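Local coordinates for protein ecto-NAD+ glycohydrolase (CD38 molecule) (Bos taurus, PDB 3GC6) that belongs to the ADP-ribosyl cyclase (CD38) family and is a disulfide-bonded glycoprotein whose fold includes a four-stranded parallel sheet, at residues 83-88 against 101-106; 88-93 against 168-173; 173-178 against 215-220; 198-203 against 236-241. The protein carries 1 engineered substitution. All coordinates share one frame; numbering follows the deposited sequence.

Interaction 1 of 4, residues 83-88 against 101-106; sequences QQVFWS and RRLMTL. With SO4 (sulfate ion), chain F.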
# COMPACT_ATOMS: atom_id res chain seq x y z
N GLN A 83 4.73 12.75 -17.50
CA GLN A 83 5.81 12.12 -16.71
C GLN A 83 6.37 10.83 -17.35
O GLN A 83 7.21 10.15 -16.74
CB GLN A 83 5.31 11.80 -15.29
CG GLN A 83 5.00 13.08 -14.52
CD GLN A 83 4.34 12.80 -13.17
OE1 GLN A 83 4.57 11.75 -12.57
NE2 GLN A 83 3.49 13.71 -12.72
N GLN A 84 5.92 10.49 -18.57
CA GLN A 84 6.24 9.18 -19.11
C GLN A 84 7.48 9.20 -20.00
O GLN A 84 7.64 10.10 -20.86
CB GLN A 84 5.05 8.68 -19.95
CG GLN A 84 5.09 7.22 -20.33
CD GLN A 84 3.69 6.70 -20.67
OE1 GLN A 84 2.68 7.29 -20.27
NE2 GLN A 84 3.64 5.60 -21.40
N VAL A 85 8.35 8.19 -19.79
CA VAL A 85 9.58 8.03 -20.56
C VAL A 85 9.59 6.68 -21.29
O VAL A 85 9.28 5.64 -20.67
CB VAL A 85 10.78 8.06 -19.62
CG1 VAL A 85 12.06 7.72 -20.39
CG2 VAL A 85 10.89 9.48 -19.01
N PHE A 86 9.93 6.71 -22.58
CA PHE A 86 10.18 5.51 -23.38
C PHE A 86 11.67 5.46 -23.66
O PHE A 86 12.37 6.47 -23.55
CB PHE A 86 9.45 5.63 -24.72
CG PHE A 86 7.97 5.63 -24.59
CD1 PHE A 86 7.25 4.44 -24.79
CD2 PHE A 86 7.29 6.80 -24.25
CE1 PHE A 86 5.83 4.44 -24.65
CE2 PHE A 86 5.90 6.80 -24.11
CZ PHE A 86 5.17 5.62 -24.32
N TRP A 87 12.17 4.27 -23.97
CA TRP A 87 13.60 4.16 -24.23
C TRP A 87 13.85 2.94 -25.10
O TRP A 87 13.04 2.02 -25.15
CB TRP A 87 14.38 4.07 -22.90
CG TRP A 87 14.02 2.83 -22.08
CD1 TRP A 87 13.00 2.70 -21.16
CD2 TRP A 87 14.67 1.56 -22.14
NE1 TRP A 87 12.98 1.40 -20.63
CE2 TRP A 87 14.00 0.69 -21.23
CE3 TRP A 87 15.75 1.07 -22.87
CZ2 TRP A 87 14.41 -0.63 -21.04
CZ3 TRP A 87 16.15 -0.25 -22.69
CH2 TRP A 87 15.46 -1.09 -21.79
N SER A 88 14.99 2.96 -25.79
CA SER A 88 15.35 1.80 -26.59
C SER A 88 16.86 1.79 -26.73
O SER A 88 17.43 2.78 -27.19
CB SER A 88 14.70 1.91 -27.98
OG SER A 88 14.88 0.72 -28.75
N ARG A 101 14.91 12.95 -12.79
CA ARG A 101 13.84 13.87 -13.17
C ARG A 101 12.48 13.49 -12.57
O ARG A 101 11.49 14.18 -12.83
CB ARG A 101 13.70 13.97 -14.70
CG ARG A 101 14.98 14.38 -15.43
CD ARG A 101 15.22 15.85 -15.34
NE ARG A 101 16.43 16.30 -16.06
CZ ARG A 101 16.42 17.02 -17.16
NH1 ARG A 101 15.26 17.39 -17.70
NH2 ARG A 101 17.57 17.41 -17.73
N ARG A 102 12.44 12.43 -11.77
CA ARG A 102 11.20 11.91 -11.17
C ARG A 102 10.15 11.66 -12.26
O ARG A 102 8.99 12.07 -12.17
CB ARG A 102 10.64 12.87 -10.10
CG ARG A 102 11.65 13.32 -9.00
CD ARG A 102 12.41 12.20 -8.31
NE ARG A 102 13.13 12.68 -7.12
CZ ARG A 102 14.40 13.10 -7.09
NH1 ARG A 102 15.14 13.11 -8.18
NH2 ARG A 102 14.95 13.52 -5.94
N LEU A 103 10.60 11.01 -13.33
CA LEU A 103 9.73 10.54 -14.41
C LEU A 103 9.58 9.01 -14.30
O LEU A 103 10.21 8.35 -13.44
CB LEU A 103 10.34 10.88 -15.78
CG LEU A 103 10.65 12.37 -15.94
CD1 LEU A 103 11.44 12.64 -17.23
CD2 LEU A 103 9.39 13.24 -15.86
N MET A 104 8.73 8.43 -15.15
CA MET A 104 8.53 6.99 -15.06
C MET A 104 8.71 6.27 -16.40
O MET A 104 8.01 6.59 -17.38
CB MET A 104 7.15 6.63 -14.50
CG MET A 104 6.88 7.23 -13.15
SD MET A 104 5.14 6.97 -12.62
CE MET A 104 5.31 5.28 -12.48
N THR A 105 9.65 5.32 -16.44
CA THR A 105 9.72 4.35 -17.54
C THR A 105 8.73 3.20 -17.30
O THR A 105 8.10 3.14 -16.24
CB THR A 105 11.13 3.70 -17.68
OG1 THR A 105 11.40 2.90 -16.52
CG2 THR A 105 12.22 4.79 -17.81
N LEU A 106 8.67 2.27 -18.26
CA LEU A 106 7.80 1.11 -18.12
C LEU A 106 8.20 0.34 -16.87
O LEU A 106 7.34 -0.21 -16.18
CB LEU A 106 7.94 0.22 -19.37
CG LEU A 106 7.05 -1.03 -19.44
CD1 LEU A 106 5.59 -0.64 -19.34
CD2 LEU A 106 7.35 -1.83 -20.71
S SO4 F . 18.18 13.55 -5.95
O1 SO4 F . 17.52 13.27 -7.23
O2 SO4 F . 17.83 14.88 -5.48
O3 SO4 F . 17.75 12.55 -4.98
O4 SO4 F . 19.63 13.47 -6.16
O HOH W 1 6.79 10.22 -12.25
O HOH W 2 9.76 2.97 -20.73

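Interaction 2 of 4, residues 88-93 against 168-173; sequences SKTKEL and VLNGSL. With NAG (2-acetamido-2-deoxy-beta-D-glucopyranose), chain C.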
# COMPACT_ATOMS: atom_id res chain seq x y z
N SER A 88 14.99 2.96 -25.79
CA SER A 88 15.35 1.80 -26.59
C SER A 88 16.86 1.79 -26.73
O SER A 88 17.43 2.78 -27.19
CB SER A 88 14.70 1.91 -27.98
OG SER A 88 14.88 0.72 -28.75
N LYS A 89 17.48 0.70 -26.30
CA LYS A 89 18.95 0.52 -26.37
C LYS A 89 19.74 1.46 -25.45
O LYS A 89 20.95 1.60 -25.60
CB LYS A 89 19.48 0.63 -27.81
CG LYS A 89 18.59 -0.02 -28.90
CD LYS A 89 18.37 -1.49 -28.63
CE LYS A 89 17.48 -2.17 -29.71
NZ LYS A 89 18.03 -2.12 -31.10
N THR A 90 19.05 2.07 -24.48
CA THR A 90 19.65 3.05 -23.56
C THR A 90 19.23 2.74 -22.12
O THR A 90 19.00 3.66 -21.32
CB THR A 90 19.13 4.46 -23.89
OG1 THR A 90 17.70 4.39 -23.91
CG2 THR A 90 19.64 4.90 -25.27
N LYS A 91 19.18 1.46 -21.77
CA LYS A 91 18.60 1.08 -20.48
C LYS A 91 19.18 1.87 -19.31
O LYS A 91 18.44 2.44 -18.52
CB LYS A 91 18.81 -0.41 -20.20
CG LYS A 91 18.11 -0.85 -18.94
CD LYS A 91 18.09 -2.36 -18.78
CE LYS A 91 17.31 -2.78 -17.53
NZ LYS A 91 15.83 -2.52 -17.62
N GLU A 92 20.49 1.87 -19.18
CA GLU A 92 21.11 2.51 -18.01
C GLU A 92 20.85 4.04 -17.99
O GLU A 92 20.45 4.62 -16.98
CB GLU A 92 22.62 2.19 -17.96
CG GLU A 92 22.96 0.78 -17.41
CD GLU A 92 22.73 -0.37 -18.40
OE1 GLU A 92 22.51 -0.08 -19.59
OE2 GLU A 92 22.75 -1.57 -17.99
N LEU A 93 21.06 4.67 -19.12
CA LEU A 93 20.89 6.12 -19.20
C LEU A 93 19.44 6.53 -18.96
O LEU A 93 19.18 7.49 -18.24
CB LEU A 93 21.35 6.63 -20.56
CG LEU A 93 21.07 8.11 -20.78
CD1 LEU A 93 21.86 9.03 -19.83
CD2 LEU A 93 21.35 8.42 -22.26
N VAL A 168 14.30 8.21 -24.91
CA VAL A 168 15.77 8.27 -24.88
C VAL A 168 16.32 7.21 -25.82
O VAL A 168 16.13 6.01 -25.61
CB VAL A 168 16.26 7.96 -23.46
CG1 VAL A 168 17.77 8.12 -23.36
CG2 VAL A 168 15.60 8.91 -22.46
N LEU A 169 17.04 7.67 -26.84
CA LEU A 169 17.58 6.80 -27.87
C LEU A 169 19.11 6.90 -27.94
O LEU A 169 19.69 7.86 -27.43
CB LEU A 169 16.96 7.15 -29.22
CG LEU A 169 15.45 6.98 -29.29
CD1 LEU A 169 14.92 7.43 -30.65
CD2 LEU A 169 15.04 5.51 -29.07
N ASN A 170 19.72 5.91 -28.58
CA ASN A 170 21.18 5.74 -28.53
C ASN A 170 21.86 6.30 -29.77
O ASN A 170 21.80 5.67 -30.82
CB ASN A 170 21.49 4.26 -28.39
CG ASN A 170 22.91 4.00 -27.95
OD1 ASN A 170 23.85 4.69 -28.37
ND2 ASN A 170 23.07 3.01 -27.05
N GLY A 171 22.44 7.49 -29.63
CA GLY A 171 23.15 8.17 -30.71
C GLY A 171 24.48 7.52 -31.03
O GLY A 171 25.14 7.94 -31.99
N SER A 172 24.86 6.49 -30.27
CA SER A 172 26.11 5.77 -30.54
C SER A 172 25.89 4.48 -31.33
O SER A 172 26.82 3.71 -31.57
CB SER A 172 26.94 5.55 -29.27
OG SER A 172 27.56 6.77 -28.89
N LEU A 173 24.65 4.24 -31.76
CA LEU A 173 24.34 3.13 -32.64
C LEU A 173 24.15 3.68 -34.05
O LEU A 173 23.85 4.86 -34.23
CB LEU A 173 23.05 2.42 -32.19
CG LEU A 173 23.07 1.75 -30.82
CD1 LEU A 173 21.69 1.11 -30.52
CD2 LEU A 173 24.20 0.73 -30.68
C1 NAG C . 24.41 2.51 -26.75
C2 NAG C . 24.62 2.84 -25.26
C3 NAG C . 25.86 2.09 -24.74
C4 NAG C . 25.91 0.61 -25.14
C5 NAG C . 25.60 0.47 -26.63
C6 NAG C . 25.51 -0.99 -27.10
C7 NAG C . 23.83 5.03 -24.49
C8 NAG C . 24.05 6.51 -24.52
N2 NAG C . 24.79 4.28 -25.04
O3 NAG C . 25.97 2.24 -23.34
O4 NAG C . 27.20 0.06 -24.85
O5 NAG C . 24.36 1.10 -26.89
O6 NAG C . 24.61 -1.71 -26.29
O7 NAG C . 22.81 4.57 -23.97
O HOH W 3 18.42 3.64 -29.58

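Interaction 3 of 4, residues 173-178 against 215-220; sequences LENAFD and GSSIRK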
# COMPACT_ATOMS: atom_id res chain seq x y z
N LEU A 173 24.65 4.24 -31.76
CA LEU A 173 24.34 3.13 -32.64
C LEU A 173 24.15 3.68 -34.05
O LEU A 173 23.85 4.86 -34.23
CB LEU A 173 23.05 2.42 -32.19
CG LEU A 173 23.07 1.75 -30.82
CD1 LEU A 173 21.69 1.11 -30.52
CD2 LEU A 173 24.20 0.73 -30.68
N GLU A 174 24.36 2.83 -35.05
CA GLU A 174 24.16 3.23 -36.44
C GLU A 174 22.71 3.62 -36.69
O GLU A 174 22.44 4.60 -37.38
CB GLU A 174 24.59 2.10 -37.40
CG GLU A 174 24.98 2.60 -38.79
CD GLU A 174 26.18 3.54 -38.74
OE1 GLU A 174 27.20 3.20 -38.10
OE2 GLU A 174 26.11 4.64 -39.34
N ASN A 175 21.80 2.88 -36.08
CA ASN A 175 20.38 3.20 -36.17
C ASN A 175 19.73 3.33 -34.81
O ASN A 175 19.40 2.34 -34.15
CB ASN A 175 19.65 2.20 -37.06
CG ASN A 175 20.22 2.21 -38.47
OD1 ASN A 175 20.81 1.21 -38.91
ND2 ASN A 175 20.10 3.33 -39.17
N ALA A 176 19.54 4.57 -34.39
CA ALA A 176 18.99 4.83 -33.05
C ALA A 176 17.54 4.33 -32.92
O ALA A 176 17.09 4.01 -31.82
CB ALA A 176 19.06 6.32 -32.71
N PHE A 177 16.81 4.29 -34.04
CA PHE A 177 15.46 3.72 -34.06
C PHE A 177 15.50 2.39 -34.80
O PHE A 177 15.85 2.34 -35.98
CB PHE A 177 14.44 4.63 -34.75
CG PHE A 177 13.05 4.03 -34.80
CD1 PHE A 177 12.29 3.91 -33.65
CD2 PHE A 177 12.52 3.55 -35.99
CE1 PHE A 177 11.01 3.33 -33.67
CE2 PHE A 177 11.24 2.99 -36.03
CZ PHE A 177 10.50 2.86 -34.87
N ASP A 178 15.13 1.32 -34.09
CA ASP A 178 15.10 -0.02 -34.67
C ASP A 178 13.64 -0.44 -34.75
O ASP A 178 12.98 -0.62 -33.72
CB ASP A 178 15.89 -0.95 -33.76
CG ASP A 178 15.86 -2.41 -34.20
OD1 ASP A 178 15.24 -2.75 -35.23
OD2 ASP A 178 16.47 -3.22 -33.47
N GLY A 215 18.90 11.11 -39.65
CA GLY A 215 19.18 9.83 -40.26
C GLY A 215 17.94 9.08 -40.71
O GLY A 215 16.82 9.44 -40.35
N SER A 216 18.17 8.01 -41.45
CA SER A 216 17.07 7.23 -42.02
C SER A 216 16.18 6.59 -40.96
O SER A 216 14.98 6.52 -41.15
CB SER A 216 17.61 6.11 -42.91
OG SER A 216 18.15 6.66 -44.09
N SER A 217 16.78 6.14 -39.85
CA SER A 217 15.97 5.36 -38.90
C SER A 217 15.00 6.31 -38.17
O SER A 217 13.85 5.94 -37.90
CB SER A 217 16.82 4.53 -37.94
OG SER A 217 17.36 5.32 -36.91
N ILE A 218 15.45 7.53 -37.85
CA ILE A 218 14.54 8.49 -37.23
C ILE A 218 13.44 8.91 -38.21
O ILE A 218 12.30 9.17 -37.79
CB ILE A 218 15.30 9.69 -36.62
CG1 ILE A 218 16.08 9.20 -35.40
CG2 ILE A 218 14.29 10.79 -36.24
CD1 ILE A 218 15.16 8.79 -34.19
N ARG A 219 13.76 8.93 -39.51
CA ARG A 219 12.71 9.18 -40.51
C ARG A 219 11.60 8.13 -40.40
O ARG A 219 10.41 8.46 -40.51
CB ARG A 219 13.32 9.16 -41.92
CG ARG A 219 12.34 9.68 -42.95
CD ARG A 219 12.89 9.44 -44.35
NE ARG A 219 11.92 9.69 -45.41
CZ ARG A 219 11.96 9.09 -46.59
NH1 ARG A 219 12.91 8.18 -46.83
NH2 ARG A 219 11.06 9.37 -47.53
N LYS A 220 11.98 6.88 -40.18
CA LYS A 220 10.99 5.82 -40.00
C LYS A 220 10.10 6.08 -38.79
O LYS A 220 8.90 5.84 -38.83
CB LYS A 220 11.65 4.44 -39.85
CG LYS A 220 12.28 3.93 -41.13
CD LYS A 220 12.95 2.57 -40.91
CE LYS A 220 13.58 2.11 -42.25
NZ LYS A 220 14.57 1.00 -42.07
O HOH W 4 19.59 5.84 -39.09

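Interaction 4 of 4, residues 198-203 against 236-241; sequences EAWLVH and DNLSRD. With NAG (2-acetamido-2-deoxy-beta-D-glucopyranose), chain C.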
# COMPACT_ATOMS: atom_id res chain seq x y z
N GLU A 198 8.98 13.87 -27.59
CA GLU A 198 10.32 14.39 -27.74
C GLU A 198 11.30 13.23 -27.70
O GLU A 198 11.27 12.40 -26.76
CB GLU A 198 10.70 15.32 -26.60
CG GLU A 198 9.84 16.49 -26.45
CD GLU A 198 10.21 17.27 -25.20
OE1 GLU A 198 11.22 16.91 -24.52
OE2 GLU A 198 9.50 18.24 -24.92
N ALA A 199 12.17 13.17 -28.70
CA ALA A 199 13.23 12.16 -28.72
C ALA A 199 14.57 12.84 -28.50
O ALA A 199 14.83 13.91 -29.04
CB ALA A 199 13.25 11.44 -30.03
N TRP A 200 15.39 12.18 -27.70
CA TRP A 200 16.72 12.65 -27.39
C TRP A 200 17.70 11.56 -27.83
O TRP A 200 17.64 10.44 -27.30
CB TRP A 200 16.81 12.86 -25.87
CG TRP A 200 15.86 13.94 -25.39
CD1 TRP A 200 14.56 13.78 -24.99
CD2 TRP A 200 16.16 15.33 -25.28
NE1 TRP A 200 14.03 15.02 -24.63
CE2 TRP A 200 14.99 15.98 -24.81
CE3 TRP A 200 17.30 16.10 -25.55
CZ2 TRP A 200 14.94 17.36 -24.59
CZ3 TRP A 200 17.26 17.48 -25.31
CH2 TRP A 200 16.08 18.09 -24.84
N LEU A 201 18.59 11.85 -28.79
CA LEU A 201 19.58 10.86 -29.22
C LEU A 201 20.90 11.19 -28.53
O LEU A 201 21.51 12.21 -28.85
CB LEU A 201 19.78 10.89 -30.74
CG LEU A 201 18.73 10.13 -31.57
CD1 LEU A 201 17.34 10.71 -31.40
CD2 LEU A 201 19.14 10.14 -33.04
N VAL A 202 21.32 10.31 -27.63
CA VAL A 202 22.41 10.59 -26.71
C VAL A 202 23.58 9.66 -27.04
O VAL A 202 23.39 8.46 -27.22
CB VAL A 202 21.93 10.41 -25.23
CG1 VAL A 202 23.06 10.81 -24.28
CG2 VAL A 202 20.71 11.31 -24.97
N HIS A 203 24.79 10.22 -27.14
CA HIS A 203 25.94 9.43 -27.51
C HIS A 203 26.87 9.31 -26.32
O HIS A 203 26.79 10.08 -25.35
CB HIS A 203 26.71 10.04 -28.71
CG HIS A 203 27.32 11.37 -28.44
ND1 HIS A 203 28.50 11.53 -27.74
CD2 HIS A 203 26.90 12.62 -28.76
CE1 HIS A 203 28.78 12.81 -27.64
NE2 HIS A 203 27.83 13.50 -28.25
N ASP A 236 19.55 15.95 -30.80
CA ASP A 236 20.66 15.02 -30.89
C ASP A 236 21.99 15.73 -30.58
O ASP A 236 22.01 16.82 -30.04
CB ASP A 236 20.70 14.36 -32.28
CG ASP A 236 20.86 15.39 -33.41
OD1 ASP A 236 21.37 16.48 -33.12
OD2 ASP A 236 20.46 15.11 -34.57
N ASN A 237 23.07 15.04 -30.90
CA ASN A 237 24.42 15.52 -30.67
C ASN A 237 24.62 15.96 -29.23
O ASN A 237 25.09 17.06 -28.97
CB ASN A 237 24.77 16.65 -31.65
CG ASN A 237 26.27 16.81 -31.82
OD1 ASN A 237 27.04 15.88 -31.50
ND2 ASN A 237 26.70 17.96 -32.30
N LEU A 238 24.18 15.10 -28.31
CA LEU A 238 24.32 15.35 -26.86
C LEU A 238 25.02 14.17 -26.22
O LEU A 238 24.67 13.02 -26.47
CB LEU A 238 22.93 15.45 -26.18
CG LEU A 238 22.07 16.66 -26.50
CD1 LEU A 238 20.66 16.41 -25.96
CD2 LEU A 238 22.65 17.93 -25.89
N SER A 239 26.00 14.44 -25.35
CA SER A 239 26.59 13.38 -24.55
C SER A 239 25.64 13.07 -23.40
O SER A 239 24.70 13.84 -23.13
CB SER A 239 27.94 13.85 -23.95
OG SER A 239 27.70 14.91 -23.04
N ARG A 240 25.92 12.00 -22.67
CA ARG A 240 25.14 11.70 -21.48
C ARG A 240 25.05 12.87 -20.50
O ARG A 240 23.98 13.22 -20.00
CB ARG A 240 25.69 10.48 -20.75
CG ARG A 240 25.58 9.19 -21.53
CD ARG A 240 26.09 8.02 -20.69
NE ARG A 240 26.37 6.84 -21.51
CZ ARG A 240 25.80 5.66 -21.31
NH1 ARG A 240 24.93 5.48 -20.32
NH2 ARG A 240 26.11 4.65 -22.11
N ASP A 241 26.19 13.49 -20.19
CA ASP A 241 26.19 14.58 -19.22
C ASP A 241 25.46 15.80 -19.76
O ASP A 241 24.74 16.48 -19.00
CB ASP A 241 27.61 14.96 -18.81
CG ASP A 241 28.29 13.88 -17.98
OD1 ASP A 241 27.60 12.97 -17.47
OD2 ASP A 241 29.53 13.96 -17.81
C1 NAG C . 24.41 2.51 -26.75
C2 NAG C . 24.62 2.84 -25.26
C3 NAG C . 25.86 2.09 -24.74
C4 NAG C . 25.91 0.61 -25.14
C5 NAG C . 25.60 0.47 -26.63
C6 NAG C . 25.51 -0.99 -27.10
C7 NAG C . 23.83 5.03 -24.49
C8 NAG C . 24.05 6.51 -24.52
N2 NAG C . 24.79 4.28 -25.04
O3 NAG C . 25.97 2.24 -23.34
O4 NAG C . 27.20 0.06 -24.85
O5 NAG C . 24.36 1.10 -26.89
O6 NAG C . 24.61 -1.71 -26.29
O7 NAG C . 22.81 4.57 -23.97
O HOH W 5 24.04 12.21 -29.98
O HOH W 6 28.18 16.30 -27.66
O HOH W 7 28.11 10.35 -22.98

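Interaction 1 of 4, residues 83-88 against 101-106
Strand 85-88, an outermost strand of the four-stranded parallel sheet, is met at its entry, around Q83 to V85, by the loop that follows helix 91-101. Two backbone bonds make a single bridge around Q84 and M104: M104 N reaches Q83 O at 2.8 Å, nearly along the C=O axis, and V85 N reaches M104 O at 2.9 Å from above the carbonyl plane. R102, just past the helix, has positive phi in a Schellman motif, which turns the chain back alongside the strand. From there L103 sets its CB 3.6 Å from V85 CG2, the two side chains crossing at about a right angle. V85 and T105 instead lie side by side and point the same way, V85 CG1 being 3.9 Å from T105 CG2. That same methyl approaches W87 CD1 obliquely at 4.0 Å, while W87 NE1 bonds to E107 and T105 OG1 to D108 and E107. One water donates to the Q83 side-chain OE1 and to R102 O; a second joins the backbones, donating to V85 O and accepting from L106 N. At the solvent side the R102 guanidinium turns its edge to a sulfate, with R102 NH1 2.6 Å from O1.

Interaction 2 of 4, residues 88-93 against 168-173
V168 opens the last three residues of strand 164-170, whose neighbour 85-88 in the parallel sheet leads into helix 91-101; the contact lies where that connection begins. V168 O accepts two bonds, a long one from S88 N at 3.3 Å, nearly along the C=O axis, and a short one from T90 OG1 at 2.8 Å, from above the carbonyl plane. T90 OG1 sits in the crowded position between its own N and carbonyl carbon (chi1 53°), which turns the hydroxyl to the strand although T90 occupies the helix N-cap. V168 CG1 packs obliquely on L93 CD2 at 3.8 Å. L169 brings CD2 against S88 CB, and its carbonyl carbon touches the T90 CG2 methyl. N170 is glycosylated: ND2 is covalently bound to C1 of NAG and still donates to K89 O at 2.9 Å, which stays close to the amide plane. N170 OD1 accepts from S172 N in an Asx turn, so both ends of the amide are held and its rotation fixed at the root of the glycan. L173, closing the type I turn from N170, crosses K89, whose NZ is salt-bridged to D178, at about a right angle and touches K89 CB with CD1 at 3.5 Å.

Interaction 3 of 4, residues 173-178 against 215-220
The F177 ring, its CG anti to the backbone N (chi1 178°), leans obliquely on the first turn of helix 216-227. Its CD2 comes 3.3 Å from S217 O and 4.1 Å from K220 CB, so one ortho corner meets two successive levels of the helix. The flat amide of N175 lies nearby, with ND2 3.7 Å from S217 CB; ND2 also donates to a water 2.6 Å away, which accepts from S217 N as well and so links the loop to an amide of the first helical turn. S217 is the centre of the contact. Its OG, in the crowded position between backbone N and carbonyl carbon, accepts from F177 N at 3.1 Å with an N-H...O angle of 161°. The same hydroxyl bonds to D211, which also takes A176 N, so this carboxylate ties both segments together. S217 CB lies only 3.1 Å from F177 O, a tight approach. I218 starts away from the loop, yet its CD1 comes to 4.3 Å from F177 CB, and the side chain continues onto F232 and C234. The loop after strand 164-170 is thus both bonded and packed to the N-terminal turn of the helix that connects strands 196-203 and 231-239 in a beta-alpha-beta crossover.

Interaction 4 of 4, residues 198-203 against 236-241
H203 N donates to L238 O at 2.9 Å, nearly straight and close to the C=O axis, and is the firmest direct bond between the ends of neighbouring parallel strands 196-203 and 231-239. Farther along, R240 N reaches H203 O in a weak, bent bond; a water that accepts from R240 N and donates to H203 O spans the same gap. Another water donates to L201 O and accepts weakly from L238 N, so where the chain turns its corner at N237 the strands are joined partly through solvent. The R240 guanidinium has D204 as its salt-bridge partner. It also meets the NAG: the acetamide methyl C8 stands 3.5 Å above one face, displaced toward its rim, and NH2 makes a weak bond to O3.

H203 is held with its ring carbon CG in the crowded position (chi1 64°), which swings the imidazole over the backbone of the other strand. L238 O and S239 N lie over one ring face, with H203 CD2 3.2 Å from L238 O, and a water sits 2.9 Å from H203 NE2 near the ring plane. At the other end L238 CD1 meets the edge of the W200 indole in its plane, 3.4 Å from CE3, and W200 continues onto F243. V202 CG1 rests 3.5 Å from R240 N, at the start of helix 240-244.

One firm bond, one weak one and bridging waters join the two backbones; the R240 charge is probably largely balanced by D204 beside the sugar.

Overall arrangement
Interactions 1, 2 and 4 reach one parallel sheet ordered 85-88, 164-170, 196-203, 231-239. Interaction 1 lies at the first strand, interaction 2 joins the first strand's exit to the second, and interaction 4 joins the third to the fourth; interaction 3 packs a loop on the helix between those last two. Centres of interactions 2 and 4 are about 9 Å apart, probably hydrogen-bonded through G171 N and V202 O, and both touch the NAG. Interactions 2 and 3, about 12 Å apart, share L173 and the K89-D178 salt bridge. Interactions 1 and 3 are about 20 Å apart and do not touch. Along the chain the segments of 1 and 2 alternate, as, after them, do those of 3 and 4.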